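Local coordinates for protein chitinase (Paenibacillus sp. FPU-7, PDB 5GZT) that probably hydrolyses internal beta-1,4 linkages between the N-acetylglucosamine units of chitin, acting as an endochitinase of glycoside hydrolase family 18, at residues B[816-819]-B[820-823]; B[686-689]-B[690-693]; B[1057-1061]-B[1062-1066]; B[590-593]-B[594-597]. All coordinates share one frame; numbering follows the deposited sequence.

In the fold
From the N terminus the four contacts follow in series, each formed within one continuous run of eight or ten residues, so none nests in or crosses another. Contact 4 closes the hairpin between strands 587-591 and 596-598 in the first family 18 region. Contact 2 comes next, turning the chain into strand 692-695 of the immunoglobulin-like domain; its nearest atoms are about 11 Å from contact 4. Contact 1 opens helix 819-826 in the second family 18 region. Contact 3 then joins helix 1052-1058 to strand 1065-1069 of that region, its centre about 32 Å from the centre of contact 1, against about 75 Å between the centres of contacts 1 and 4.

Contact 1: residues B[816-819]-B[820-823]; sequences FPSE and EIRE
The side chain of R822 reaches back over the backbone of F816 and P817, with NE as its point of attachment. From CG to NE the chain is extended, after a first torsion that sets CG anti to the carbonyl carbon (chi1 -67°). NE then donates to F816 O at 2.9 Å, with an N-H...O angle of 174°. The acceptor lies in the guanidinium plane, whereas the donor is tilted by 28° from the carbonyl plane of F816. Further along, R822 NH2 comes to 3.8 Å from P817 CA. With an alanine in its place, F816 O would probably lose this donor and the residues ahead of the helix would be freer to shift. S818 marks the N-cap of helix 819-826, in the connection between barrel strands 790-799 and 848-854 of the second family 18 region. S818 OG accepts from I821 N at 3.3 Å, and so caps an amide of the first turn. S818 O takes R822 N at 3.0 Å, and E819 O takes E823 N at 3.2 Å. Apolar contact is thin on this exposed surface: S818 CB lies 3.8 Å from I821 CD1, and the F816 ring, approached obliquely, has CD2 4.1 Å from I821 CG2. The carboxylates of E819 and E823 are brought near each other with their planes well turned, and R826 NH2 forms salt bridges with OE2 of both, which probably offsets their like charge.

Contact 2: residues B[686-689]-B[690-693]; sequences VISA and SDVT
D691 reaches back to S688 around a single 3-10 turn that leads into strand 692-695, an edge strand of a four-stranded mixed sheet in the immunoglobulin-like domain. Two bonds join the pair. S688 N donates to D691 OD2 at 2.8 Å with an N-H...O angle of 173°, meeting the oxygen from above the carboxylate plane. In return D691 N donates to S688 O at 2.9 Å, the three-residue backbone link expected of a 3-10 turn. The D691 CG stands beside its own backbone N (chi1 -65°), the rotation that brings OD2 to S688 N, while the backbone of the turn sets D691 CB 3.2 Å from S688 O. A third link, from V692 N to A689 O, is weak at 3.5 Å.

On the apolar side I687 meets V692, with CD1 3.8 Å from CG2. Here CG1 of I687 sits between the backbone N and the carbonyl carbon (chi1 65°), and an extended second torsion carries CD1 across to the valine. Both residues are buried: I687 also touches N707, while V692 rests on V705 and V736, so the turn is pressed against strands 703-707 and 732-738. A backbone bond between D691 and K739 ties it further to the chain just beyond strand 732-738. The carboxylate is itself positioned from outside, since OD2, besides accepting S688 N, forms a salt bridge with K684 NZ, and OD1 is hydrogen-bonded to S741 OG.

Contact 3: residues B[1057-1061]-B[1062-1066]; sequences KDYFD and KGYTR
Y1064 lies against Y1059 across a type II beta turn, Y1059 to K1062, that follows helix 1052-1058 and sends the chain toward strand 1065-1069. This strand belongs to an antiparallel sheet set between the last two parallel strands of the second family 18 barrel, consistent with a chitinase insertion domain. From its base, Y1064 CB is 3.3 Å from Y1059 O. With CG anti to the carbonyl carbon (chi1 -77°), the ring runs beside the other tyrosine, both side chains pointing the same way. Its CD2 also approaches Y1059 O, at 3.3 Å; CE2 then meets Y1059 CD2 at 3.4 Å, an atom that sits over one face of the Y1064 ring, offset toward the rim. At the tip, OH is 3.7 Å from Y1059 CE2. The ring planes are inclined by 42°, an oblique pairing, with centroids 4.9 Å apart. A serine here would probably strip Y1059 of this aromatic neighbour and open a gap beside L1077 and T1086, which Y1064 also touches.

The turn itself is closed by K1062 N donating to Y1059 O at 3.1 Å. The bent K1062 side chain turns back to the helix end, where NZ makes a weak bond to K1057 O at 3.3 Å. Between the turn and the strand, one water accepts from D1061 N and donates to Y1064 O at 3.0 Å.

Contact 4: residues B[590-593]-B[594-597]; sequences LFNG and STFI
Residues 590-593 and 594-597 run antiparallel, their end-to-end directions 172° apart, as the closing end of hairpin 587-591/596-598, part of a five-stranded antiparallel sheet between barrel strands 527-532 and 619-623, consistent with an insertion domain. L590 and I597 form a hydrogen-bonded pair: L590 N to I597 O is 2.8 Å and I597 N to L590 O 2.9 Å. F591 and F596 are the following non-hydrogen-bonded pair, and N592 N donates to T595 O at 3.3 Å. At the bend G593 has positive phi (98°), where a CB would press on the carbonyl O of N592.

N592 forms an Asx turn. Its CG stands between the backbone N and the carbonyl carbon (chi1 75°), which puts OD1 inside the bend to accept S594 N at 2.9 Å, from above the carbonyl plane, and T595 N at 2.7 Å, within it. N592 ND2 donates to a water near T595 OG1. F591 lies beneath, with G593 N 3.5 Å above its ring centre and F596 CA at its edge; L590 and I597 meet CB to CB on the other face. Two amides on OD1 probably fix the rotation of the N592 carboxamide, with ND2 directed to the water.

Contact 1: residues B[816-819]-B[820-823]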
loop_
_atom_site.group_PDB
_atom_site.type_symbol
_atom_site.label_atom_id
_atom_site.label_comp_id
_atom_site.label_asym_id
_atom_site.label_seq_id
_atom_site.Cartn_x
_atom_site.Cartn_y
_atom_site.Cartn_z
ATOM N N PHE B 816 -32.359 19.281 -41.730
ATOM C CA PHE B 816 -33.034 20.412 -41.138
ATOM C C PHE B 816 -34.330 20.738 -41.903
ATOM O O PHE B 816 -34.388 20.681 -43.169
ATOM C CB PHE B 816 -32.123 21.660 -41.156
ATOM C CG PHE B 816 -30.853 21.474 -40.401
ATOM C CD1 PHE B 816 -30.830 21.617 -39.029
ATOM C CD2 PHE B 816 -29.698 21.088 -41.049
ATOM C CE1 PHE B 816 -29.670 21.409 -38.315
ATOM C CE2 PHE B 816 -28.526 20.876 -40.344
ATOM C CZ PHE B 816 -28.509 21.033 -38.972
ATOM N N PRO B 817 -35.381 21.131 -41.141
ATOM C CA PRO B 817 -36.657 21.461 -41.769
ATOM C C PRO B 817 -36.608 22.786 -42.569
ATOM O O PRO B 817 -37.375 22.920 -43.526
ATOM C CB PRO B 817 -37.613 21.510 -40.586
ATOM C CG PRO B 817 -36.750 22.001 -39.468
ATOM C CD PRO B 817 -35.407 21.383 -39.686
ATOM N N SER B 818 -35.681 23.710 -42.224
ATOM C CA SER B 818 -35.440 24.932 -43.030
ATOM C C SER B 818 -35.477 24.695 -44.505
ATOM O O SER B 818 -34.610 24.020 -45.073
ATOM C CB SER B 818 -34.123 25.645 -42.701
ATOM O OG SER B 818 -33.930 26.699 -43.660
ATOM N N GLU B 819 -36.462 25.273 -45.151
ATOM C CA GLU B 819 -36.545 25.178 -46.570
ATOM C C GLU B 819 -35.357 25.874 -47.302
ATOM O O GLU B 819 -35.017 25.516 -48.450
ATOM C CB GLU B 819 -37.883 25.711 -47.034
ATOM C CG GLU B 819 -38.077 25.675 -48.540
ATOM C CD GLU B 819 -37.803 24.305 -49.118
ATOM O OE1 GLU B 819 -38.561 23.380 -48.742
ATOM O OE2 GLU B 819 -36.815 24.185 -49.907
ATOM N N GLU B 820 -34.717 26.846 -46.669
ATOM C CA GLU B 820 -33.517 27.421 -47.299
ATOM C C GLU B 820 -32.326 26.441 -47.327
ATOM O O GLU B 820 -31.671 26.327 -48.348
ATOM C CB GLU B 820 -33.086 28.719 -46.629
ATOM C CG GLU B 820 -33.482 29.933 -47.450
ATOM C CD GLU B 820 -33.516 31.188 -46.605
ATOM O OE1 GLU B 820 -32.639 31.299 -45.711
ATOM O OE2 GLU B 820 -34.415 32.042 -46.829
ATOM N N ILE B 821 -32.071 25.789 -46.192
ATOM C CA ILE B 821 -31.012 24.827 -46.043
ATOM C C ILE B 821 -31.268 23.633 -46.986
ATOM O O ILE B 821 -30.385 23.261 -47.724
ATOM C CB ILE B 821 -30.853 24.429 -44.572
ATOM C CG1 ILE B 821 -30.398 25.650 -43.730
ATOM C CG2 ILE B 821 -29.865 23.308 -44.438
ATOM C CD1 ILE B 821 -30.326 25.416 -42.212
ATOM N N ARG B 822 -32.506 23.135 -47.068
ATOM C CA ARG B 822 -32.820 22.045 -47.967
ATOM C C ARG B 822 -32.488 22.395 -49.395
ATOM O O ARG B 822 -31.977 21.552 -50.131
ATOM C CB ARG B 822 -34.300 21.565 -47.896
ATOM C CG ARG B 822 -34.638 20.906 -46.577
ATOM C CD ARG B 822 -36.065 20.356 -46.488
ATOM N NE ARG B 822 -36.231 19.702 -45.166
ATOM C CZ ARG B 822 -37.123 18.740 -44.862
ATOM N NH1 ARG B 822 -37.979 18.267 -45.772
ATOM N NH2 ARG B 822 -37.138 18.218 -43.629
ATOM N N GLU B 823 -32.834 23.602 -49.820
ATOM C CA GLU B 823 -32.565 24.021 -51.205
ATOM C C GLU B 823 -31.069 24.128 -51.403
ATOM O O GLU B 823 -30.555 23.765 -52.415
ATOM C CB GLU B 823 -33.230 25.390 -51.533
ATOM C CG GLU B 823 -33.026 25.914 -52.970
ATOM C CD GLU B 823 -33.818 25.188 -54.098
ATOM O OE1 GLU B 823 -33.856 25.755 -55.207
ATOM O OE2 GLU B 823 -34.379 24.073 -53.964
#

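Contact 2: residues B[686-689]-B[690-693]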
loop_
_atom_site.group_PDB
_atom_site.type_symbol
_atom_site.label_atom_id
_atom_site.label_comp_id
_atom_site.label_asym_id
_atom_site.label_seq_id
_atom_site.Cartn_x
_atom_site.Cartn_y
_atom_site.Cartn_z
ATOM N N VAL B 686 24.703 -0.690 -19.316
ATOM C CA VAL B 686 25.320 -0.906 -20.602
ATOM C C VAL B 686 24.695 -2.180 -21.235
ATOM O O VAL B 686 24.964 -3.304 -20.749
ATOM C CB VAL B 686 26.863 -1.016 -20.551
ATOM C CG1 VAL B 686 27.445 -1.347 -21.913
ATOM C CG2 VAL B 686 27.490 0.321 -20.094
ATOM N N ILE B 687 23.945 -2.002 -22.346
ATOM C CA ILE B 687 23.451 -3.100 -23.145
ATOM C C ILE B 687 24.439 -3.539 -24.152
ATOM O O ILE B 687 25.374 -2.802 -24.465
ATOM C CB ILE B 687 22.109 -2.786 -23.809
ATOM C CG1 ILE B 687 22.193 -1.648 -24.835
ATOM C CG2 ILE B 687 21.117 -2.369 -22.746
ATOM C CD1 ILE B 687 20.914 -1.531 -25.689
ATOM N N SER B 688 24.240 -4.732 -24.657
ATOM C CA SER B 688 25.070 -5.339 -25.721
ATOM C C SER B 688 24.233 -5.522 -26.992
ATOM O O SER B 688 22.971 -5.469 -26.937
ATOM C CB SER B 688 25.610 -6.685 -25.257
ATOM O OG SER B 688 26.534 -6.466 -24.175
ATOM N N ALA B 689 24.906 -5.763 -28.100
ATOM C CA ALA B 689 24.216 -5.833 -29.431
ATOM C C ALA B 689 23.097 -6.881 -29.465
ATOM O O ALA B 689 22.062 -6.697 -30.116
ATOM C CB ALA B 689 25.261 -6.158 -30.521
ATOM N N SER B 690 23.294 -7.976 -28.728
ATOM C CA SER B 690 22.392 -9.134 -28.786
ATOM C C SER B 690 21.145 -8.856 -27.922
ATOM O O SER B 690 20.138 -9.590 -27.985
ATOM C CB SER B 690 23.187 -10.456 -28.465
ATOM O OG SER B 690 23.606 -10.435 -27.095
ATOM N N ASP B 691 21.150 -7.731 -27.153
ATOM C CA ASP B 691 20.019 -7.395 -26.344
ATOM C C ASP B 691 18.866 -6.659 -27.079
ATOM O O ASP B 691 17.783 -6.469 -26.507
ATOM C CB ASP B 691 20.479 -6.483 -25.210
ATOM C CG ASP B 691 21.457 -7.195 -24.229
ATOM O OD1 ASP B 691 21.373 -8.440 -24.164
ATOM O OD2 ASP B 691 22.218 -6.418 -23.573
ATOM N N VAL B 692 19.107 -6.248 -28.310
ATOM C CA VAL B 692 18.125 -5.536 -29.099
ATOM C C VAL B 692 18.160 -6.068 -30.543
ATOM O O VAL B 692 19.280 -6.165 -31.134
ATOM C CB VAL B 692 18.456 -4.023 -29.137
ATOM C CG1 VAL B 692 17.452 -3.260 -29.998
ATOM C CG2 VAL B 692 18.375 -3.412 -27.735
ATOM N N THR B 693 16.985 -6.272 -31.161
ATOM C CA THR B 693 16.987 -6.573 -32.599
ATOM C C THR B 693 16.262 -5.481 -33.351
ATOM O O THR B 693 15.180 -5.019 -32.922
ATOM C CB THR B 693 16.307 -7.917 -32.935
ATOM O OG1 THR B 693 14.922 -7.760 -32.732
ATOM C CG2 THR B 693 16.773 -9.037 -32.040
#

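Contact 3: residues B[1057-1061]-B[1062-1066]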
loop_
_atom_site.group_PDB
_atom_site.type_symbol
_atom_site.label_atom_id
_atom_site.label_comp_id
_atom_site.label_asym_id
_atom_site.label_seq_id
_atom_site.Cartn_x
_atom_site.Cartn_y
_atom_site.Cartn_z
ATOM N N LYS B 1057 -14.621 35.753 -32.801
ATOM C CA LYS B 1057 -15.504 36.923 -32.731
ATOM C C LYS B 1057 -16.381 37.010 -31.449
ATOM O O LYS B 1057 -16.771 38.101 -31.066
ATOM C CB LYS B 1057 -16.296 37.090 -34.028
ATOM C CG LYS B 1057 -17.292 35.999 -34.339
ATOM C CD LYS B 1057 -17.908 36.236 -35.728
ATOM C CE LYS B 1057 -18.788 35.066 -36.199
ATOM N NZ LYS B 1057 -19.632 34.412 -35.132
ATOM N N ASP B 1058 -16.634 35.891 -30.770
ATOM C CA ASP B 1058 -17.619 35.834 -29.685
ATOM C C ASP B 1058 -17.085 35.413 -28.311
ATOM O O ASP B 1058 -17.879 35.407 -27.378
ATOM C CB ASP B 1058 -18.734 34.802 -29.993
ATOM C CG ASP B 1058 -19.572 35.133 -31.230
ATOM O OD1 ASP B 1058 -19.522 36.254 -31.749
ATOM O OD2 ASP B 1058 -20.313 34.229 -31.682
ATOM N N TYR B 1059 -15.839 34.945 -28.178
ATOM C CA TYR B 1059 -15.387 34.351 -26.884
ATOM C C TYR B 1059 -14.109 34.967 -26.359
ATOM O O TYR B 1059 -14.018 35.433 -25.207
ATOM C CB TYR B 1059 -15.149 32.845 -27.021
ATOM C CG TYR B 1059 -16.386 32.022 -27.092
ATOM C CD1 TYR B 1059 -17.148 31.985 -28.248
ATOM C CD2 TYR B 1059 -16.782 31.267 -26.009
ATOM C CE1 TYR B 1059 -18.302 31.212 -28.305
ATOM C CE2 TYR B 1059 -17.948 30.515 -26.050
ATOM C CZ TYR B 1059 -18.678 30.483 -27.202
ATOM O OH TYR B 1059 -19.806 29.706 -27.212
ATOM N N PHE B 1060 -13.114 34.999 -27.223
ATOM C CA PHE B 1060 -11.853 35.612 -26.866
ATOM C C PHE B 1060 -12.059 37.079 -26.408
ATOM O O PHE B 1060 -12.638 37.915 -27.150
ATOM C CB PHE B 1060 -10.826 35.533 -28.018
ATOM C CG PHE B 1060 -10.371 34.098 -28.398
ATOM C CD1 PHE B 1060 -10.458 32.995 -27.491
ATOM C CD2 PHE B 1060 -9.841 33.862 -29.684
ATOM C CE1 PHE B 1060 -10.036 31.716 -27.887
ATOM C CE2 PHE B 1060 -9.414 32.592 -30.068
ATOM C CZ PHE B 1060 -9.514 31.525 -29.172
ATOM N N ASP B 1061 -11.576 37.351 -25.187
ATOM C CA ASP B 1061 -11.655 38.685 -24.545
ATOM C C ASP B 1061 -13.091 39.207 -24.403
ATOM O O ASP B 1061 -13.353 40.379 -24.601
ATOM C CB ASP B 1061 -10.823 39.703 -25.309
ATOM C CG ASP B 1061 -9.440 39.228 -25.583
ATOM O OD1 ASP B 1061 -8.781 38.760 -24.635
ATOM O OD2 ASP B 1061 -9.007 39.319 -26.750
ATOM N N LYS B 1062 -14.009 38.297 -24.110
ATOM C CA LYS B 1062 -15.403 38.602 -23.875
ATOM C C LYS B 1062 -15.729 37.962 -22.581
ATOM O O LYS B 1062 -16.730 37.278 -22.453
ATOM C CB LYS B 1062 -16.305 38.015 -24.941
ATOM C CG LYS B 1062 -16.954 39.024 -25.825
ATOM C CD LYS B 1062 -15.987 39.646 -26.805
ATOM C CE LYS B 1062 -16.806 39.947 -28.055
ATOM N NZ LYS B 1062 -15.940 40.563 -29.086
ATOM N N GLY B 1063 -14.856 38.172 -21.604
ATOM C CA GLY B 1063 -15.072 37.604 -20.286
ATOM C C GLY B 1063 -14.560 36.188 -20.157
ATOM O O GLY B 1063 -14.779 35.566 -19.120
ATOM N N TYR B 1064 -13.881 35.685 -21.206
ATOM C CA TYR B 1064 -13.283 34.361 -21.183
ATOM C C TYR B 1064 -11.828 34.641 -20.976
ATOM O O TYR B 1064 -11.226 35.476 -21.680
ATOM C CB TYR B 1064 -13.535 33.573 -22.513
ATOM C CG TYR B 1064 -14.932 33.016 -22.583
ATOM C CD1 TYR B 1064 -15.237 31.775 -22.005
ATOM C CD2 TYR B 1064 -15.978 33.742 -23.176
ATOM C CE1 TYR B 1064 -16.543 31.260 -22.020
ATOM C CE2 TYR B 1064 -17.274 33.222 -23.221
ATOM C CZ TYR B 1064 -17.569 32.009 -22.623
ATOM O OH TYR B 1064 -18.882 31.542 -22.619
ATOM N N THR B 1065 -11.250 33.895 -20.041
ATOM C CA THR B 1065 -9.794 33.846 -19.896
ATOM C C THR B 1065 -9.241 32.493 -20.412
ATOM O O THR B 1065 -9.845 31.412 -20.162
ATOM C CB THR B 1065 -9.380 34.048 -18.418
ATOM O OG1 THR B 1065 -10.116 35.167 -17.881
ATOM C CG2 THR B 1065 -7.878 34.273 -18.289
ATOM N N ARG B 1066 -8.106 32.595 -21.107
ATOM C CA ARG B 1066 -7.389 31.455 -21.683
ATOM C C ARG B 1066 -6.482 30.887 -20.615
ATOM O O ARG B 1066 -5.682 31.591 -20.081
ATOM C CB ARG B 1066 -6.561 31.853 -22.897
ATOM C CG ARG B 1066 -5.745 30.648 -23.442
ATOM C CD ARG B 1066 -4.886 31.018 -24.636
ATOM N NE ARG B 1066 -4.147 29.891 -25.232
ATOM C CZ ARG B 1066 -3.010 29.354 -24.756
ATOM N NH1 ARG B 1066 -2.469 29.731 -23.580
ATOM N NH2 ARG B 1066 -2.402 28.377 -25.437
HETATM O O HOH W 1 -9.639 34.872 -24.192
#

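Contact 4: residues B[590-593]-B[594-597]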
loop_
_atom_site.group_PDB
_atom_site.type_symbol
_atom_site.label_atom_id
_atom_site.label_comp_id
_atom_site.label_asym_id
_atom_site.label_seq_id
_atom_site.Cartn_x
_atom_site.Cartn_y
_atom_site.Cartn_z
ATOM N N LEU B 590 24.327 6.102 -8.409
ATOM C CA LEU B 590 25.058 6.955 -9.354
ATOM C C LEU B 590 26.402 7.368 -8.819
ATOM O O LEU B 590 26.560 7.560 -7.573
ATOM C CB LEU B 590 24.278 8.210 -9.553
ATOM C CG LEU B 590 22.791 7.994 -9.901
ATOM C CD1 LEU B 590 22.173 9.383 -10.138
ATOM C CD2 LEU B 590 22.664 7.164 -11.171
ATOM N N PHE B 591 27.346 7.642 -9.723
ATOM C CA PHE B 591 28.623 8.234 -9.272
ATOM C C PHE B 591 29.166 9.075 -10.377
ATOM O O PHE B 591 29.063 8.702 -11.562
ATOM C CB PHE B 591 29.614 7.110 -8.916
ATOM C CG PHE B 591 30.899 7.561 -8.263
ATOM C CD1 PHE B 591 30.852 8.309 -7.118
ATOM C CD2 PHE B 591 32.118 7.099 -8.698
ATOM C CE1 PHE B 591 32.058 8.734 -6.461
ATOM C CE2 PHE B 591 33.318 7.503 -8.101
ATOM C CZ PHE B 591 33.281 8.324 -6.951
ATOM N N ASN B 592 29.676 10.255 -10.031
ATOM C CA ASN B 592 30.322 11.124 -10.984
ATOM C C ASN B 592 31.821 11.318 -10.761
ATOM O O ASN B 592 32.424 12.194 -11.375
ATOM C CB ASN B 592 29.640 12.492 -11.035
ATOM C CG ASN B 592 29.973 13.355 -9.844
ATOM O OD1 ASN B 592 30.415 12.857 -8.785
ATOM N ND2 ASN B 592 29.729 14.647 -9.980
ATOM N N GLY B 593 32.423 10.489 -9.925
ATOM C CA GLY B 593 33.800 10.694 -9.550
ATOM C C GLY B 593 33.978 11.412 -8.183
ATOM O O GLY B 593 35.058 11.418 -7.657
ATOM N N SER B 594 32.909 11.924 -7.566
ATOM C CA SER B 594 33.082 12.613 -6.321
ATOM C C SER B 594 31.818 12.552 -5.493
ATOM O O SER B 594 31.860 12.429 -4.228
ATOM C CB SER B 594 33.538 14.064 -6.643
ATOM O OG SER B 594 33.328 14.801 -5.492
ATOM N N THR B 595 30.661 12.708 -6.147
ATOM C CA THR B 595 29.393 12.453 -5.467
ATOM C C THR B 595 28.796 11.084 -5.768
ATOM O O THR B 595 28.625 10.739 -6.952
ATOM C CB THR B 595 28.432 13.559 -5.834
ATOM O OG1 THR B 595 29.059 14.803 -5.548
ATOM C CG2 THR B 595 27.191 13.433 -5.141
ATOM N N PHE B 596 28.415 10.379 -4.715
ATOM C CA PHE B 596 27.775 9.069 -4.762
ATOM C C PHE B 596 26.317 9.170 -4.296
ATOM O O PHE B 596 26.004 9.797 -3.285
ATOM C CB PHE B 596 28.535 8.071 -3.869
ATOM C CG PHE B 596 27.853 6.791 -3.672
ATOM C CD1 PHE B 596 26.919 6.667 -2.702
ATOM C CD2 PHE B 596 28.146 5.672 -4.469
ATOM C CE1 PHE B 596 26.284 5.474 -2.500
ATOM C CE2 PHE B 596 27.489 4.475 -4.283
ATOM C CZ PHE B 596 26.565 4.377 -3.308
ATOM N N ILE B 597 25.405 8.568 -5.059
ATOM C CA ILE B 597 23.978 8.708 -4.788
ATOM C C ILE B 597 23.398 7.320 -4.758
ATOM O O ILE B 597 23.420 6.606 -5.789
ATOM C CB ILE B 597 23.298 9.545 -5.896
ATOM C CG1 ILE B 597 23.880 10.948 -5.914
ATOM C CG2 ILE B 597 21.805 9.593 -5.678
ATOM C CD1 ILE B 597 23.428 11.963 -6.956
HETATM O O HOH W 2 30.038 16.157 -7.447
#